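Local coordinates for putative nucleoprotein (Infectious salmon anemia virus, PDB 4EWC) that encapsidates the negative-strand viral RNA, shields it from nucleases and forms with it the ribonucleoprotein that serves as template for transcription and replication, at residues A157-T160 against F161-I165; T435-M438 against S439-R442. One frame throughout, in Å; residues are numbered along the deposited sequence.

Two helix ends within one chain illustrate how chemistry follows position along a helix. Interaction 1 lies near the C-terminal end of helix 142-162, where carbonyls are the groups in need of partners, and a serine hydroxyl joins the backbone N-H groups that serve them. Interaction 2 sits at the N-terminus of helix 438-449, where a threonine occupies the cap and a phenylalanine just before it packs on the first turn. Both are partly buried, but Thr-160, Ser-163 and Ala-164 are exposed in interaction 1, whereas no residue of 435-442 is fully so. They belong to different elements: their centres are about 27 Å apart, interaction 1 lying farther from the centre of the chain.

Interaction 1: residues A157-T160 against F161-I165; sequences ALTT and FFSAI
Near the C-terminal end of helix 142-162, Ala-157 and Leu-158 meet Phe-161 and Phe-162 one turn on, through the backbone bonds of an alpha-helix: Phe-161 N to Ala-157 O at 3.0 Å and Phe-162 N to Leu-158 O at 3.1 Å. At the next step a side chain joins in. Ser-163 OG donates to Thr-159 O over 2.6 Å, approaching from a direction tilted 34° out of the carbonyl plane; chi1 of -63° sets the hydroxyl anti to its own carbonyl carbon, on the side of the preceding turn, within reach of Thr-159 O. Ser-163 N adds a weak bond to Thr-160 O (3.3 Å).

On the inner side, Leu-158 and Phe-162 run side by side, CD2 of the leucine lying 4.1 Å from CE2 of the ring. Leu-158 O sits at the edge of the Phe-162 ring, in its plane, 3.2 Å from CD2, while CD1 of Phe-161 stands over the centre of one face. Leu-184, Ile-180 and Ile-183 of helix 174-188 cover this pair, and Leu-229 of helix 226-236 touches both phenylalanines. Leu-158 and Phe-162 thus provide a buried apolar contact with helix 174-188, while the hydroxyl of exposed Ser-163 gives the Thr-159 carbonyl a side-chain donor.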
# COMPACT_ATOMS: atom_id res chain seq x y z
N ALA A 157 32.95 -9.22 22.85
CA ALA A 157 32.92 -10.04 24.07
C ALA A 157 31.82 -11.09 24.01
O ALA A 157 31.97 -12.17 24.58
CB ALA A 157 32.74 -9.16 25.29
N LEU A 158 30.72 -10.76 23.33
CA LEU A 158 29.69 -11.74 23.10
C LEU A 158 30.16 -12.78 22.07
O LEU A 158 29.83 -13.95 22.20
CB LEU A 158 28.38 -11.08 22.60
CG LEU A 158 27.64 -10.15 23.54
CD1 LEU A 158 26.50 -9.49 22.78
CD2 LEU A 158 27.14 -10.91 24.77
N THR A 159 30.91 -12.33 21.07
CA THR A 159 31.41 -13.26 20.09
C THR A 159 32.28 -14.30 20.79
O THR A 159 32.12 -15.51 20.58
CB THR A 159 32.21 -12.60 18.96
OG1 THR A 159 31.31 -11.98 18.04
CG2 THR A 159 33.04 -13.66 18.21
N THR A 160 33.17 -13.81 21.65
CA THR A 160 34.12 -14.64 22.38
C THR A 160 33.47 -15.61 23.37
O THR A 160 33.79 -16.81 23.42
CB THR A 160 35.16 -13.77 23.08
OG1 THR A 160 36.09 -13.28 22.11
CG2 THR A 160 35.89 -14.53 24.17
N PHE A 161 32.56 -15.09 24.18
CA PHE A 161 31.83 -15.92 25.12
C PHE A 161 31.13 -17.07 24.42
O PHE A 161 31.26 -18.22 24.83
CB PHE A 161 30.83 -15.09 25.92
CG PHE A 161 30.20 -15.85 27.06
CD1 PHE A 161 29.13 -16.72 26.82
CD2 PHE A 161 30.66 -15.71 28.36
CE1 PHE A 161 28.54 -17.41 27.86
CE2 PHE A 161 30.07 -16.41 29.39
CZ PHE A 161 29.01 -17.26 29.14
N PHE A 162 30.40 -16.77 23.35
CA PHE A 162 29.57 -17.80 22.73
C PHE A 162 30.30 -18.76 21.80
O PHE A 162 29.70 -19.70 21.29
CB PHE A 162 28.31 -17.18 22.10
CG PHE A 162 27.33 -16.71 23.13
CD1 PHE A 162 26.36 -17.57 23.62
CD2 PHE A 162 27.41 -15.42 23.66
CE1 PHE A 162 25.46 -17.14 24.59
CE2 PHE A 162 26.53 -14.99 24.63
CZ PHE A 162 25.55 -15.85 25.09
N SER A 163 31.59 -18.52 21.62
CA SER A 163 32.47 -19.39 20.83
C SER A 163 32.77 -20.65 21.62
O SER A 163 33.25 -21.64 21.07
CB SER A 163 33.77 -18.68 20.54
OG SER A 163 33.55 -17.54 19.75
N ALA A 164 32.51 -20.57 22.92
CA ALA A 164 32.63 -21.69 23.82
C ALA A 164 31.44 -22.61 23.64
O ALA A 164 31.51 -23.80 23.87
CB ALA A 164 32.68 -21.22 25.25
N ILE A 165 30.33 -22.03 23.19
CA ILE A 165 29.04 -22.69 23.26
C ILE A 165 28.51 -23.03 21.87
O ILE A 165 27.85 -24.05 21.69
CB ILE A 165 28.03 -21.75 23.95
CG1 ILE A 165 28.43 -21.53 25.40
CG2 ILE A 165 26.64 -22.32 23.90
CD1 ILE A 165 28.53 -22.83 26.19

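Interaction 2: residues T435-M438 against S439-R442; sequences TFTM and SVAR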
# COMPACT_ATOMS: atom_id res chain seq x y z
N THR A 435 5.91 -22.54 8.28
CA THR A 435 5.19 -21.49 8.99
C THR A 435 6.01 -20.20 9.14
O THR A 435 5.54 -19.10 8.84
CB THR A 435 4.69 -21.98 10.36
OG1 THR A 435 5.80 -22.44 11.13
CG2 THR A 435 3.70 -23.13 10.17
N PHE A 436 7.25 -20.36 9.60
CA PHE A 436 8.19 -19.25 9.65
C PHE A 436 8.95 -19.20 8.33
O PHE A 436 10.07 -19.70 8.24
CB PHE A 436 9.15 -19.48 10.82
CG PHE A 436 9.87 -18.23 11.26
CD1 PHE A 436 11.08 -17.85 10.66
CD2 PHE A 436 9.37 -17.44 12.28
CE1 PHE A 436 11.75 -16.69 11.06
CE2 PHE A 436 10.04 -16.27 12.69
CZ PHE A 436 11.22 -15.90 12.08
N THR A 437 8.34 -18.61 7.31
CA THR A 437 8.92 -18.57 5.96
C THR A 437 9.92 -17.44 5.80
O THR A 437 10.13 -16.64 6.72
CB THR A 437 7.85 -18.39 4.87
OG1 THR A 437 7.35 -17.05 4.89
CG2 THR A 437 6.69 -19.35 5.08
N MSE A 438 10.53 -17.36 4.63
CA MSE A 438 11.53 -16.34 4.37
C MSE A 438 10.91 -14.96 4.44
O MSE A 438 11.50 -14.03 4.98
CB MSE A 438 12.23 -16.58 3.03
CG MSE A 438 13.19 -15.47 2.63
SE MSE A 438 14.76 -15.34 3.83
CE MSE A 438 15.66 -16.99 3.38
N SER A 439 9.71 -14.83 3.89
CA SER A 439 9.03 -13.54 3.89
C SER A 439 8.60 -13.14 5.30
O SER A 439 8.51 -11.96 5.62
CB SER A 439 7.84 -13.56 2.95
OG SER A 439 6.84 -14.38 3.50
N VAL A 440 8.31 -14.13 6.15
CA VAL A 440 8.07 -13.87 7.57
C VAL A 440 9.34 -13.34 8.24
O VAL A 440 9.31 -12.32 8.93
CB VAL A 440 7.63 -15.14 8.31
CG1 VAL A 440 7.53 -14.87 9.82
CG2 VAL A 440 6.29 -15.62 7.79
N ALA A 441 10.46 -14.03 8.01
CA ALA A 441 11.74 -13.64 8.59
C ALA A 441 12.11 -12.23 8.15
O ALA A 441 12.56 -11.43 8.97
CB ALA A 441 12.83 -14.64 8.23
N ARG A 442 11.92 -11.94 6.87
CA ARG A 442 12.20 -10.59 6.35
C ARG A 442 11.36 -9.51 7.04
O ARG A 442 11.84 -8.40 7.31
CB ARG A 442 12.05 -10.56 4.83
CG ARG A 442 13.08 -11.44 4.15
CD ARG A 442 12.91 -11.49 2.64
NE ARG A 442 13.47 -10.31 2.02
CZ ARG A 442 14.76 -10.14 1.77
NH1 ARG A 442 15.64 -11.09 2.09
NH2 ARG A 442 15.18 -9.01 1.21
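Phe-436 and Ala-441 bracket the start of helix 438-449 as a hydrophobic staple, the residue before the N-cap closing on the fourth residue of the helix: Phe-436 CE1 lies 3.7 Å from Ala-441 CB. Phe-436 CG is anti to the backbone N (chi1 -161°), which carries the ring over to the first turn. There CG1 of Val-440 makes a CH-pi contact, 4.2 Å from the ring centroid and 18° off its normal.

Thr-437 is the N-cap. Its OG1 shares a hydrogen bond of 3.1 Å with OG of Ser-439, in which either hydroxyl may be the donor, and CG2 of Val-440 packs against the same OG1. Thr-437 O accepts Ala-441 N at 2.9 Å, the first i to i+4 bond of the helix, and Met-438 O receives Arg-442 N at 2.8 Å.

Arg-442 can be followed outward. Its CB, CG and CD all lie along Met-438 O, CG nearest at 3.1 Å, and CD comes 4.0 Å from CG of Met-438, a selenomethionine, as the two side chains cross. A bend at chi3 (79°) then takes the head group away from the turn. Val-430 of strand 429-432 touches both Met-438 and Ala-441, joining the strand to the helix that follows it. At the tip of the arginine, NH2 is hydrogen-bonded outside the two segments, NE donates to Pro-465 O and NH1 to Arg-493 O.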